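Local coordinates for protein sesquisabinene B synthase 2 (Santalum album, PDB 6A2A) that probably cyclises farnesyl diphosphate to the sesquiterpene sesquisabinene B, using magnesium or manganese ions, as a member of the plant terpene synthase family, at residues Glu77-Leu82 and Thr124-Arg129; Glu100-Val105 and Arg132-Phe137; Ala115-Asn120 and Gln140-Arg145. All coordinates share one frame; numbering follows the deposited sequence.

Interaction 1: residues Glu77-Leu82 and Thr124-Arg129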
ATOM      1  N   GLU A  77      -2.419  48.807 -15.818  1.00 33.23           N
ATOM      2  CA  GLU A  77      -1.271  49.212 -16.587  1.00 29.79           C
ATOM      3  C   GLU A  77      -0.399  47.970 -16.831  1.00 32.20           C
ATOM      4  O   GLU A  77      -0.410  47.051 -16.005  1.00 32.62           O
ATOM      5  CB  GLU A  77      -0.456  50.280 -15.863  1.00 32.85           C
ATOM      6  CG  GLU A  77      -1.226  51.581 -15.629  1.00 32.78           C
ATOM      7  CD  GLU A  77      -1.773  52.206 -16.897  1.00 34.34           C
ATOM      8  OE1 GLU A  77      -1.057  52.240 -17.911  1.00 38.08           O
ATOM      9  OE2 GLU A  77      -2.921  52.660 -16.849  1.00 46.04           O
ATOM     10  N   PRO A  78       0.299  47.918 -17.974  1.00 32.18           N
ATOM     11  CA  PRO A  78       1.012  46.692 -18.365  1.00 34.04           C
ATOM     12  C   PRO A  78       2.103  46.279 -17.368  1.00 34.44           C
ATOM     13  O   PRO A  78       2.268  45.078 -17.094  1.00 31.85           O
ATOM     14  CB  PRO A  78       1.707  47.012 -19.687  1.00 36.98           C
ATOM     15  CG  PRO A  78       1.623  48.538 -19.774  1.00 35.78           C
ATOM     16  CD  PRO A  78       0.294  48.822 -19.124  1.00 34.47           C
ATOM     17  N   LEU A  79       2.873  47.231 -16.863  1.00 33.54           N
ATOM     18  CA  LEU A  79       3.898  46.835 -15.877  1.00 32.57           C
ATOM     19  C   LEU A  79       3.212  46.246 -14.648  1.00 31.49           C
ATOM     20  O   LEU A  79       3.683  45.247 -14.073  1.00 32.20           O
ATOM     21  CB  LEU A  79       4.775  48.028 -15.519  1.00 34.26           C
ATOM     22  CG  LEU A  79       5.866  47.722 -14.498  1.00 34.73           C
ATOM     23  CD1 LEU A  79       6.807  46.642 -15.024  1.00 33.15           C
ATOM     24  CD2 LEU A  79       6.630  48.987 -14.148  1.00 33.06           C
ATOM     25  N   THR A  80       2.095  46.847 -14.236  1.00 30.16           N
ATOM     26  CA  THR A  80       1.404  46.441 -13.044  1.00 28.50           C
ATOM     27  C   THR A  80       0.861  45.025 -13.267  1.00 32.30           C
ATOM     28  O   THR A  80       0.903  44.211 -12.385  1.00 26.91           O
ATOM     29  CB  THR A  80       0.296  47.454 -12.689  1.00 31.16           C
ATOM     30  OG1 THR A  80       0.956  48.715 -12.473  1.00 26.34           O
ATOM     31  CG2 THR A  80      -0.482  47.057 -11.464  1.00 29.48           C
ATOM     32  N   LYS A  81       0.362  44.733 -14.468  1.00 28.13           N
ATOM     33  CA  LYS A  81      -0.141  43.403 -14.743  1.00 29.08           C
ATOM     34  C   LYS A  81       1.031  42.402 -14.731  1.00 25.20           C
ATOM     35  O   LYS A  81       0.858  41.324 -14.208  1.00 29.11           O
ATOM     36  CB  LYS A  81      -0.896  43.387 -16.082  1.00 31.22           C
ATOM     37  CG  LYS A  81      -1.517  42.051 -16.489  1.00 30.90           C
ATOM     38  CD  LYS A  81      -2.446  41.406 -15.452  1.00 35.85           C
ATOM     39  CE  LYS A  81      -3.714  42.178 -15.138  1.00 39.87           C
ATOM     40  NZ  LYS A  81      -4.707  42.075 -16.223  1.00 39.93           N
ATOM     41  N   LEU A  82       2.179  42.746 -15.271  1.00 26.97           N
ATOM     42  CA  LEU A  82       3.310  41.752 -15.256  1.00 28.80           C
ATOM     43  C   LEU A  82       3.703  41.496 -13.795  1.00 30.76           C
ATOM     44  O   LEU A  82       3.997  40.385 -13.395  1.00 26.60           O
ATOM     45  CB  LEU A  82       4.506  42.272 -16.028  1.00 26.05           C
ATOM     46  CG  LEU A  82       4.401  42.308 -17.556  1.00 28.22           C
ATOM     47  CD1 LEU A  82       5.687  42.761 -18.141  1.00 26.03           C
ATOM     48  CD2 LEU A  82       4.002  40.976 -18.174  1.00 31.39           C
ATOM     49  N   THR A 124      11.866  46.601 -18.253  1.00 23.36           N
ATOM     50  CA  THR A 124      12.440  45.985 -19.422  1.00 25.72           C
ATOM     51  C   THR A 124      12.812  44.539 -19.066  1.00 27.57           C
ATOM     52  O   THR A 124      12.508  43.603 -19.836  1.00 25.64           O
ATOM     53  CB  THR A 124      13.685  46.697 -19.939  1.00 27.68           C
ATOM     54  OG1 THR A 124      13.379  48.027 -20.419  1.00 25.38           O
ATOM     55  CG2 THR A 124      14.313  45.928 -21.090  1.00 26.83           C
ATOM     56  N   SER A 125      13.411  44.403 -17.903  1.00 23.24           N
ATOM     57  CA  SER A 125      13.961  43.121 -17.392  1.00 23.60           C
ATOM     58  C   SER A 125      12.803  42.188 -17.093  1.00 23.72           C
ATOM     59  O   SER A 125      12.791  41.004 -17.504  1.00 24.45           O
ATOM     60  CB  SER A 125      14.797  43.370 -16.134  1.00 24.03           C
ATOM     61  OG  SER A 125      16.008  44.087 -16.341  1.00 22.28           O
ATOM     62  N   LEU A 126      11.848  42.655 -16.283  1.00 22.56           N
ATOM     63  CA  LEU A 126      10.670  41.885 -15.968  1.00 23.15           C
ATOM     64  C   LEU A 126       9.943  41.446 -17.257  1.00 28.69           C
ATOM     65  O   LEU A 126       9.546  40.294 -17.409  1.00 25.65           O
ATOM     66  CB  LEU A 126       9.740  42.657 -15.033  1.00 23.00           C
ATOM     67  CG  LEU A 126       8.522  41.892 -14.554  1.00 23.20           C
ATOM     68  CD1 LEU A 126       8.929  40.680 -13.695  1.00 25.24           C
ATOM     69  CD2 LEU A 126       7.583  42.753 -13.762  1.00 28.56           C
ATOM     70  N   ARG A 127       9.756  42.358 -18.193  1.00 24.66           N
ATOM     71  CA  ARG A 127       9.078  41.982 -19.408  1.00 27.38           C
ATOM     72  C   ARG A 127       9.874  40.891 -20.150  1.00 23.26           C
ATOM     73  O   ARG A 127       9.267  39.927 -20.623  1.00 25.60           O
ATOM     74  CB  ARG A 127       8.933  43.233 -20.291  1.00 27.15           C
ATOM     75  CG  ARG A 127       8.137  42.994 -21.568  1.00 26.35           C
ATOM     76  CD  ARG A 127       8.126  44.259 -22.421  1.00 30.37           C
ATOM     77  NE  ARG A 127       7.566  43.944 -23.739  1.00 30.47           N
ATOM     78  CZ  ARG A 127       8.284  43.643 -24.802  1.00 30.67           C
ATOM     79  NH1 ARG A 127       9.595  43.483 -24.722  1.00 28.05           N
ATOM     80  NH2 ARG A 127       7.672  43.514 -25.968  1.00 29.77           N
ATOM     81  N   PHE A 128      11.169  41.082 -20.280  1.00 25.04           N
ATOM     82  CA  PHE A 128      12.050  40.126 -20.917  1.00 24.47           C
ATOM     83  C   PHE A 128      11.859  38.750 -20.280  1.00 27.17           C
ATOM     84  O   PHE A 128      11.674  37.706 -20.974  1.00 26.44           O
ATOM     85  CB  PHE A 128      13.504  40.569 -20.820  1.00 23.10           C
ATOM     86  CG  PHE A 128      14.518  39.564 -21.326  1.00 24.57           C
ATOM     87  CD1 PHE A 128      15.003  38.547 -20.501  1.00 21.68           C
ATOM     88  CD2 PHE A 128      14.973  39.595 -22.639  1.00 23.10           C
ATOM     89  CE1 PHE A 128      15.926  37.632 -20.973  1.00 25.37           C
ATOM     90  CE2 PHE A 128      15.879  38.664 -23.114  1.00 23.50           C
ATOM     91  CZ  PHE A 128      16.362  37.679 -22.275  1.00 24.00           C
ATOM     92  N   ARG A 129      11.861  38.743 -18.957  1.00 22.26           N
ATOM     93  CA  ARG A 129      11.778  37.434 -18.262  1.00 22.49           C
ATOM     94  C   ARG A 129      10.409  36.782 -18.411  1.00 24.54           C
ATOM     95  O   ARG A 129      10.349  35.569 -18.715  1.00 24.52           O
ATOM     96  CB  ARG A 129      12.164  37.565 -16.786  1.00 23.34           C
ATOM     97  CG  ARG A 129      11.939  36.272 -16.007  1.00 21.69           C
ATOM     98  CD  ARG A 129      12.670  36.273 -14.669  1.00 22.82           C
ATOM     99  NE  ARG A 129      12.103  37.259 -13.734  1.00 20.87           N
ATOM    100  CZ  ARG A 129      10.988  37.148 -13.069  1.00 22.18           C
ATOM    101  NH1 ARG A 129      10.218  36.072 -13.185  1.00 22.28           N
ATOM    102  NH2 ARG A 129      10.623  38.144 -12.243  1.00 25.39           N
TER
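The flat guanidinium of R127 takes no part in its contact with L82, which is made through the CA and CB of the arginine; neither face nor edge of the group is used across this pair of helices. The extended chain from CG to NE carries it away from helix 78-90 to lie against W117. The ring of F128 points to the far side of its helix and meets F143 edge-to-face.

The contact itself is therefore aliphatic. L82 CD1 rests 3.7 Å from R127 CA, so this methyl lies against the backbone of the second helix at the base of the arginine side chain. Alongside it, L126 sends one branch the other way: with CG anti to the backbone N (chi1 -175°), its CD2 reaches into the notch between L79 and L82, one helical turn apart. L126 CD2 approaches L82 CB to 3.9 Å and L79 CD1 to 4.2 Å, a looser touch at the more exposed margin. L82 and L126 are both buried. Further along the same pair of helices, R129 forms a salt bridge across to D86 of helix 78-90 and another to E133 of its own helix, adding polar ties beyond the leucines.

The short helical segments approach to 10.4 Å between axes and cross at 55°, with L82 and R127 the nearest pair, 7.1 Å from CA to CA. Such leucine-rich packing of obliquely crossed helices belongs to the mainly alpha-helical N-terminal domain of plant terpene synthases, and it lies away from the metal-binding residues.

Interaction 2: residues Glu100-Val105 and Arg132-Phe137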
ATOM      1  N   GLU A 100      -5.536  32.108 -17.611  1.00 35.05           N
ATOM      2  CA  GLU A 100      -5.638  33.556 -17.384  1.00 36.28           C
ATOM      3  C   GLU A 100      -4.249  34.199 -17.398  1.00 33.37           C
ATOM      4  O   GLU A 100      -4.095  35.315 -17.899  1.00 32.92           O
ATOM      5  CB  GLU A 100      -6.312  33.844 -16.048  1.00 33.72           C
ATOM      6  CG  GLU A 100      -7.724  33.297 -15.949  1.00 40.56           C
ATOM      7  CD  GLU A 100      -7.893  31.825 -15.640  1.00 46.31           C
ATOM      8  OE1 GLU A 100      -6.865  31.125 -15.471  1.00 46.52           O
ATOM      9  OE2 GLU A 100      -9.056  31.376 -15.596  1.00 48.98           O
ATOM     10  N   VAL A 101      -3.237  33.532 -16.792  1.00 29.80           N
ATOM     11  CA  VAL A 101      -1.894  34.123 -16.764  1.00 25.42           C
ATOM     12  C   VAL A 101      -1.360  34.216 -18.188  1.00 29.35           C
ATOM     13  O   VAL A 101      -0.750  35.218 -18.555  1.00 27.27           O
ATOM     14  CB  VAL A 101      -0.938  33.341 -15.846  1.00 26.61           C
ATOM     15  CG1 VAL A 101       0.491  33.742 -16.071  1.00 26.79           C
ATOM     16  CG2 VAL A 101      -1.359  33.484 -14.399  1.00 27.75           C
ATOM     17  N   LYS A 102      -1.564  33.151 -18.992  1.00 29.59           N
ATOM     18  CA  LYS A 102      -1.004  33.159 -20.313  1.00 29.06           C
ATOM     19  C   LYS A 102      -1.667  34.283 -21.134  1.00 28.61           C
ATOM     20  O   LYS A 102      -1.004  34.997 -21.895  1.00 35.89           O
ATOM     21  CB  LYS A 102      -1.220  31.803 -20.998  1.00 33.91           C
ATOM     22  CG  LYS A 102      -0.728  31.727 -22.439  1.00 37.84           C
ATOM     23  CD  LYS A 102       0.728  32.118 -22.612  1.00 41.86           C
ATOM     24  CE  LYS A 102       1.263  31.795 -23.991  1.00 48.30           C
ATOM     25  NZ  LYS A 102       1.054  30.362 -24.328  1.00 51.17           N
ATOM     26  N   GLU A 103      -2.969  34.387 -20.965  1.00 37.63           N
ATOM     27  CA  GLU A 103      -3.787  35.360 -21.694  1.00 39.09           C
ATOM     28  C   GLU A 103      -3.366  36.762 -21.270  1.00 35.15           C
ATOM     29  O   GLU A 103      -3.168  37.607 -22.107  1.00 36.55           O
ATOM     30  CB  GLU A 103      -5.270  35.045 -21.481  1.00 47.25           C
ATOM     31  CG  GLU A 103      -5.649  33.726 -22.155  1.00 58.21           C
ATOM     32  CD  GLU A 103      -7.121  33.375 -22.244  1.00 63.83           C
ATOM     33  OE1 GLU A 103      -7.846  33.565 -21.243  1.00 73.90           O
ATOM     34  OE2 GLU A 103      -7.533  32.887 -23.319  1.00 71.10           O
ATOM     35  N   ALA A 104      -3.078  36.955 -19.990  1.00 34.34           N
ATOM     36  CA  ALA A 104      -2.532  38.238 -19.561  1.00 32.74           C
ATOM     37  C   ALA A 104      -1.195  38.519 -20.236  1.00 33.05           C
ATOM     38  O   ALA A 104      -0.979  39.624 -20.684  1.00 33.78           O
ATOM     39  CB  ALA A 104      -2.445  38.314 -18.041  1.00 30.98           C
ATOM     40  N   VAL A 105      -0.286  37.528 -20.323  1.00 29.22           N
ATOM     41  CA  VAL A 105       1.036  37.734 -20.874  1.00 28.74           C
ATOM     42  C   VAL A 105       0.952  38.074 -22.362  1.00 28.48           C
ATOM     43  O   VAL A 105       1.692  38.928 -22.858  1.00 33.84           O
ATOM     44  CB  VAL A 105       1.899  36.476 -20.654  1.00 31.58           C
ATOM     45  CG1 VAL A 105       3.138  36.445 -21.531  1.00 34.64           C
ATOM     46  CG2 VAL A 105       2.251  36.392 -19.190  1.00 31.80           C
ATOM     47  N   ARG A 132       9.809  35.422 -21.961  1.00 24.29           N
ATOM     48  CA  ARG A 132      10.570  34.214 -22.260  1.00 26.22           C
ATOM     49  C   ARG A 132      10.094  33.032 -21.426  1.00 28.14           C
ATOM     50  O   ARG A 132      10.014  31.895 -21.977  1.00 27.06           O
ATOM     51  CB  ARG A 132      12.069  34.431 -22.107  1.00 23.50           C
ATOM     52  CG  ARG A 132      12.696  35.239 -23.236  1.00 24.58           C
ATOM     53  CD  ARG A 132      14.162  35.034 -23.290  1.00 23.06           C
ATOM     54  NE  ARG A 132      14.840  35.722 -24.374  1.00 24.32           N
ATOM     55  CZ  ARG A 132      16.057  35.431 -24.815  1.00 23.63           C
ATOM     56  NH1 ARG A 132      16.754  34.422 -24.291  1.00 23.15           N
ATOM     57  NH2 ARG A 132      16.592  36.167 -25.767  1.00 22.82           N
ATOM     58  N   GLU A 133       9.751  33.228 -20.159  1.00 24.76           N
ATOM     59  CA  GLU A 133       9.167  32.093 -19.379  1.00 25.74           C
ATOM     60  C   GLU A 133       7.921  31.553 -20.065  1.00 30.30           C
ATOM     61  O   GLU A 133       7.533  30.407 -19.837  1.00 27.41           O
ATOM     62  CB  GLU A 133       8.767  32.573 -17.977  1.00 22.96           C
ATOM     63  CG  GLU A 133       9.952  32.916 -17.122  1.00 23.92           C
ATOM     64  CD  GLU A 133       9.595  33.616 -15.811  1.00 23.43           C
ATOM     65  OE1 GLU A 133       8.428  34.023 -15.681  1.00 25.30           O
ATOM     66  OE2 GLU A 133      10.461  33.629 -14.902  1.00 23.77           O
ATOM     67  N   ASN A 134       7.241  32.402 -20.868  1.00 25.88           N
ATOM     68  CA  ASN A 134       5.994  31.963 -21.484  1.00 29.47           C
ATOM     69  C   ASN A 134       6.154  31.688 -22.982  1.00 27.19           C
ATOM     70  O   ASN A 134       5.164  31.589 -23.677  1.00 35.12           O
ATOM     71  CB  ASN A 134       4.879  32.977 -21.244  1.00 31.47           C
ATOM     72  CG  ASN A 134       4.359  32.899 -19.841  1.00 29.98           C
ATOM     73  OD1 ASN A 134       3.476  32.100 -19.580  1.00 39.31           O
ATOM     74  ND2 ASN A 134       4.944  33.644 -18.918  1.00 30.79           N
ATOM     75  N   GLY A 135       7.352  31.588 -23.489  1.00 28.04           N
ATOM     76  CA  GLY A 135       7.534  31.089 -24.837  1.00 32.23           C
ATOM     77  C   GLY A 135       7.425  32.190 -25.881  1.00 34.85           C
ATOM     78  O   GLY A 135       7.270  31.904 -27.083  1.00 32.20           O
ATOM     79  N   ILE A 136       7.548  33.433 -25.436  1.00 29.34           N
ATOM     80  CA  ILE A 136       7.446  34.615 -26.315  1.00 31.73           C
ATOM     81  C   ILE A 136       8.821  35.276 -26.334  1.00 28.92           C
ATOM     82  O   ILE A 136       9.329  35.773 -25.292  1.00 32.07           O
ATOM     83  CB  ILE A 136       6.305  35.538 -25.843  1.00 32.57           C
ATOM     84  CG1 ILE A 136       4.934  34.900 -26.014  1.00 35.65           C
ATOM     85  CG2 ILE A 136       6.371  36.875 -26.558  1.00 37.70           C
ATOM     86  CD1 ILE A 136       3.872  35.502 -25.146  1.00 35.64           C
ATOM     87  N   PHE A 137       9.488  35.229 -27.488  1.00 25.79           N
ATOM     88  CA  PHE A 137      10.831  35.627 -27.594  1.00 27.79           C
ATOM     89  C   PHE A 137      10.970  37.154 -27.463  1.00 31.37           C
ATOM     90  O   PHE A 137      10.134  37.899 -27.975  1.00 33.48           O
ATOM     91  CB  PHE A 137      11.405  35.248 -28.957  1.00 28.62           C
ATOM     92  CG  PHE A 137      12.874  35.498 -29.069  1.00 28.44           C
ATOM     93  CD1 PHE A 137      13.765  34.675 -28.401  1.00 28.66           C
ATOM     94  CD2 PHE A 137      13.380  36.585 -29.756  1.00 30.65           C
ATOM     95  CE1 PHE A 137      15.124  34.915 -28.463  1.00 28.13           C
ATOM     96  CE2 PHE A 137      14.746  36.813 -29.821  1.00 29.16           C
ATOM     97  CZ  PHE A 137      15.616  35.974 -29.174  1.00 31.67           C
TER
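V105 makes the apolar part of this contact, its two methyls lying over one face of the N134 amide. V105 CG1 lies 3.9 Å from N134 CB and also meets I136 CD1 at 3.8 Å, the valine and isoleucine side chains running past each other in opposite senses. The second methyl, V105 CG2, packs 3.9 Å from N134 ND2. Shortening V105 to an alanine is likely to leave a gap beside I136 CD1 and take away the methyls that lie over the N134 amide.

Mixed contacts come from K102, whose bent aliphatic chain runs past the N134 side chain in the opposite direction. K102 CE is 3.9 Å from N134 O, a van der Waals approach, while its CD borders N134 OD1. The amide is steadied from the last turn of helix 121-133: N134 ND2 donates to I130 O, which should fix its rotation and leave OD1 toward the lysine methylenes.

Backbone bonds shape the second partner. A Schellman motif ends helix 121-133, with I136 N bonded to M131 O and G135 N reaching R132 O at 3.1 Å; G135 has the positive phi (87°) of the C-prime position, and I136 follows it back toward helix 98-110.

Beyond the pair, V105 also touches I130 and M131 of helix 121-133 and I85 of helix 78-90, while A104 packs on K81 and I85, so that helix 98-110 packs against both helix 78-90 and the end of helix 121-133.

Interaction 3: residues Ala115-Asn120 and Gln140-Arg145; sequences AWWIDN and QDVFER
D119 and R145 form a surface salt bridge between a type II beta turn, W117 to N120, and a 3-10 segment of the N-terminal helical domain. R145 NH1 donates to D119 OD1 over 3.2 Å in a nearly straight bond (170°). The oxygen lies at the guanidinium edge, close to its plane, whereas the donor comes from above the carboxylate, the two planes being 60° apart. Over one guanidinium face sits I118, its CG2 3.4 Å from R145 NH1. A bend in the arginine chain (chi3 44°) turns the end group so that its face meets I118 and its edge D119. Deeper in, V142 CG1 meets the six-membered ring of W117, 4.0 Å from CH2.

The next shell fixes these groups. D114 accepts the hydrogen bond of W117 NE1, and I118 CD1 lies over a face of the same indole. N120 N closes the turn on W117 O at 3.0 Å, while the N120 side chain caps helix 121-133 at A123 N. In segment 140-145, Q140 OE1 accepts from I179 N and Q140 NE2 donates to D178 OD1, and R145 O accepts from K153 NZ. Besides its bond, D119 OD1 lies just 3.1 Å from R145 CD.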
ATOM      1  N   ALA A 115       6.312  52.739 -24.453  1.00 35.31           N
ATOM      2  CA  ALA A 115       6.912  53.751 -23.579  1.00 37.09           C
ATOM      3  C   ALA A 115       6.889  53.300 -22.108  1.00 33.00           C
ATOM      4  O   ALA A 115       7.667  53.785 -21.304  1.00 36.25           O
ATOM      5  CB  ALA A 115       6.206  55.087 -23.764  1.00 37.14           C
ATOM      6  N   TRP A 116       5.984  52.426 -21.737  1.00 34.89           N
ATOM      7  CA  TRP A 116       5.958  51.940 -20.356  1.00 35.66           C
ATOM      8  C   TRP A 116       7.212  51.114 -19.978  1.00 35.69           C
ATOM      9  O   TRP A 116       7.525  51.010 -18.789  1.00 32.48           O
ATOM     10  CB  TRP A 116       4.658  51.183 -20.107  1.00 33.47           C
ATOM     11  CG  TRP A 116       4.536  49.919 -20.897  1.00 36.34           C
ATOM     12  CD1 TRP A 116       4.086  49.771 -22.176  1.00 35.48           C
ATOM     13  CD2 TRP A 116       4.947  48.615 -20.463  1.00 34.57           C
ATOM     14  NE1 TRP A 116       4.131  48.452 -22.549  1.00 35.50           N
ATOM     15  CE2 TRP A 116       4.678  47.723 -21.525  1.00 34.00           C
ATOM     16  CE3 TRP A 116       5.506  48.130 -19.282  1.00 33.27           C
ATOM     17  CZ2 TRP A 116       4.935  46.362 -21.428  1.00 31.52           C
ATOM     18  CZ3 TRP A 116       5.714  46.773 -19.167  1.00 35.64           C
ATOM     19  CH2 TRP A 116       5.438  45.910 -20.223  1.00 32.44           C
ATOM     20  N   TRP A 117       7.987  50.558 -20.907  1.00 30.55           N
ATOM     21  CA  TRP A 117       9.169  49.833 -20.441  1.00 30.81           C
ATOM     22  C   TRP A 117      10.490  50.374 -20.973  1.00 28.31           C
ATOM     23  O   TRP A 117      11.551  50.212 -20.373  1.00 29.41           O
ATOM     24  CB  TRP A 117       8.981  48.340 -20.742  1.00 31.86           C
ATOM     25  CG  TRP A 117       8.813  47.981 -22.193  1.00 28.63           C
ATOM     26  CD1 TRP A 117       7.638  47.830 -22.862  1.00 32.11           C
ATOM     27  CD2 TRP A 117       9.841  47.609 -23.112  1.00 25.99           C
ATOM     28  NE1 TRP A 117       7.868  47.390 -24.145  1.00 31.65           N
ATOM     29  CE2 TRP A 117       9.213  47.261 -24.325  1.00 27.35           C
ATOM     30  CE3 TRP A 117      11.234  47.528 -23.041  1.00 28.13           C
ATOM     31  CZ2 TRP A 117       9.924  46.824 -25.439  1.00 28.89           C
ATOM     32  CZ3 TRP A 117      11.931  47.095 -24.137  1.00 31.46           C
ATOM     33  CH2 TRP A 117      11.287  46.782 -25.334  1.00 27.35           C
ATOM     34  N   ILE A 118      10.486  51.030 -22.121  1.00 30.17           N
ATOM     35  CA  ILE A 118      11.702  51.517 -22.687  1.00 29.67           C
ATOM     36  C   ILE A 118      12.430  52.431 -21.691  1.00 33.38           C
ATOM     37  O   ILE A 118      11.796  53.357 -21.128  1.00 38.53           O
ATOM     38  CB  ILE A 118      11.347  52.273 -23.994  1.00 35.25           C
ATOM     39  CG1 ILE A 118      10.882  51.290 -25.072  1.00 34.55           C
ATOM     40  CG2 ILE A 118      12.507  53.124 -24.463  1.00 38.67           C
ATOM     41  CD1 ILE A 118      11.980  50.444 -25.599  1.00 36.63           C
ATOM     42  N   ASP A 119      13.733  52.273 -21.562  1.00 33.25           N
ATOM     43  CA  ASP A 119      14.544  53.095 -20.621  1.00 39.04           C
ATOM     44  C   ASP A 119      14.240  52.889 -19.121  1.00 35.09           C
ATOM     45  O   ASP A 119      14.771  53.613 -18.272  1.00 37.27           O
ATOM     46  CB  ASP A 119      14.387  54.614 -20.921  1.00 43.20           C
ATOM     47  CG  ASP A 119      14.865  54.989 -22.293  1.00 48.67           C
ATOM     48  OD1 ASP A 119      15.960  54.542 -22.667  1.00 51.34           O
ATOM     49  OD2 ASP A 119      14.159  55.755 -22.992  1.00 56.12           O
ATOM     50  N   ASN A 120      13.407  51.913 -18.806  1.00 31.78           N
ATOM     51  CA  ASN A 120      13.141  51.491 -17.447  1.00 30.17           C
ATOM     52  C   ASN A 120      13.753  50.103 -17.213  1.00 32.77           C
ATOM     53  O   ASN A 120      13.208  49.160 -17.772  1.00 28.31           O
ATOM     54  CB  ASN A 120      11.639  51.445 -17.238  1.00 30.55           C
ATOM     55  CG  ASN A 120      11.262  51.115 -15.815  1.00 35.33           C
ATOM     56  OD1 ASN A 120      11.926  50.287 -15.173  1.00 30.57           O
ATOM     57  ND2 ASN A 120      10.186  51.724 -15.340  1.00 36.10           N
ATOM     58  N   GLN A 140      17.953  39.866 -26.668  1.00 24.56           N
ATOM     59  CA  GLN A 140      18.864  40.374 -25.645  1.00 26.57           C
ATOM     60  C   GLN A 140      19.177  41.851 -25.937  1.00 30.27           C
ATOM     61  O   GLN A 140      19.608  42.565 -25.063  1.00 30.44           O
ATOM     62  CB  GLN A 140      20.195  39.645 -25.564  1.00 27.83           C
ATOM     63  CG  GLN A 140      21.070  39.722 -26.813  1.00 29.15           C
ATOM     64  CD  GLN A 140      22.490  39.283 -26.619  1.00 31.11           C
ATOM     65  OE1 GLN A 140      22.937  38.925 -25.529  1.00 30.62           O
ATOM     66  NE2 GLN A 140      23.253  39.320 -27.699  1.00 29.97           N
ATOM     67  N   ASP A 141      19.021  42.267 -27.198  1.00 30.07           N
ATOM     68  CA  ASP A 141      19.229  43.669 -27.598  1.00 34.42           C
ATOM     69  C   ASP A 141      18.422  44.709 -26.811  1.00 30.42           C
ATOM     70  O   ASP A 141      18.808  45.899 -26.774  1.00 31.78           O
ATOM     71  CB  ASP A 141      18.861  43.775 -29.109  1.00 35.84           C
ATOM     72  CG  ASP A 141      19.648  42.771 -29.975  1.00 46.20           C
ATOM     73  OD1 ASP A 141      19.383  41.517 -29.881  1.00 42.39           O
ATOM     74  OD2 ASP A 141      20.517  43.239 -30.747  1.00 53.01           O
ATOM     75  N   VAL A 142      17.287  44.325 -26.255  1.00 27.86           N
ATOM     76  CA  VAL A 142      16.519  45.231 -25.383  1.00 30.63           C
ATOM     77  C   VAL A 142      17.385  45.810 -24.255  1.00 29.53           C
ATOM     78  O   VAL A 142      16.982  46.877 -23.692  1.00 33.26           O
ATOM     79  CB  VAL A 142      15.254  44.605 -24.784  1.00 26.74           C
ATOM     80  CG1 VAL A 142      14.277  44.148 -25.849  1.00 29.31           C
ATOM     81  CG2 VAL A 142      15.597  43.509 -23.767  1.00 29.34           C
ATOM     82  N   PHE A 143      18.506  45.181 -23.889  1.00 28.49           N
ATOM     83  CA  PHE A 143      19.329  45.668 -22.782  1.00 28.94           C
ATOM     84  C   PHE A 143      20.413  46.603 -23.283  1.00 29.94           C
ATOM     85  O   PHE A 143      21.066  47.208 -22.448  1.00 28.58           O
ATOM     86  CB  PHE A 143      19.934  44.531 -21.948  1.00 25.35           C
ATOM     87  CG  PHE A 143      18.877  43.735 -21.254  1.00 24.99           C
ATOM     88  CD1 PHE A 143      18.178  44.252 -20.169  1.00 23.06           C
ATOM     89  CD2 PHE A 143      18.552  42.465 -21.700  1.00 26.33           C
ATOM     90  CE1 PHE A 143      17.189  43.517 -19.553  1.00 24.51           C
ATOM     91  CE2 PHE A 143      17.549  41.750 -21.097  1.00 26.72           C
ATOM     92  CZ  PHE A 143      16.865  42.270 -20.023  1.00 26.31           C
ATOM     93  N   GLU A 144      20.553  46.804 -24.623  1.00 28.77           N
ATOM     94  CA  GLU A 144      21.762  47.498 -25.144  1.00 29.41           C
ATOM     95  C   GLU A 144      21.807  48.951 -24.629  1.00 29.09           C
ATOM     96  O   GLU A 144      22.873  49.481 -24.402  1.00 28.04           O
ATOM     97  CB  GLU A 144      21.782  47.506 -26.677  1.00 35.98           C
ATOM     98  CG  GLU A 144      22.965  48.270 -27.257  1.00 37.43           C
ATOM     99  CD  GLU A 144      24.305  47.576 -27.058  1.00 41.20           C
ATOM    100  OE1 GLU A 144      25.293  48.259 -26.670  1.00 41.57           O
ATOM    101  OE2 GLU A 144      24.367  46.333 -27.289  1.00 42.77           O
ATOM    102  N   ARG A 145      20.636  49.557 -24.539  1.00 28.42           N
ATOM    103  CA  ARG A 145      20.496  50.945 -24.135  1.00 32.80           C
ATOM    104  C   ARG A 145      20.889  51.230 -22.714  1.00 36.53           C
ATOM    105  O   ARG A 145      21.037  52.357 -22.346  1.00 33.84           O
ATOM    106  CB  ARG A 145      19.119  51.475 -24.422  1.00 30.68           C
ATOM    107  CG  ARG A 145      18.144  51.251 -23.336  1.00 36.13           C
ATOM    108  CD  ARG A 145      16.777  51.738 -23.707  1.00 38.77           C
ATOM    109  NE  ARG A 145      16.406  51.359 -25.045  1.00 48.05           N
ATOM    110  CZ  ARG A 145      15.897  52.174 -25.961  1.00 56.56           C
ATOM    111  NH1 ARG A 145      15.656  53.440 -25.700  1.00 48.50           N
ATOM    112  NH2 ARG A 145      15.612  51.693 -27.143  1.00 56.95           N
TER

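Followed from the N terminus, the first halves come in order, 77-82, 100-105 and 115-120, and the second halves repeat that order, 124-129, 132-137 and 140-145. Every pair of contacts therefore crosses and none nests. Interaction 1 closes a loop holding all of helix 98-110, interaction 2 one running through the W117-N120 turn, and interaction 3 one enclosing all of helix 121-133. That helix serves both interactions 1 and 2, whose centres lie 11 Å apart and which meet where K81 CD packs on A104 CB. W116 on P78 and F143 by S125 join interaction 3 to interaction 1, tying three successive helices and their connecting loops together.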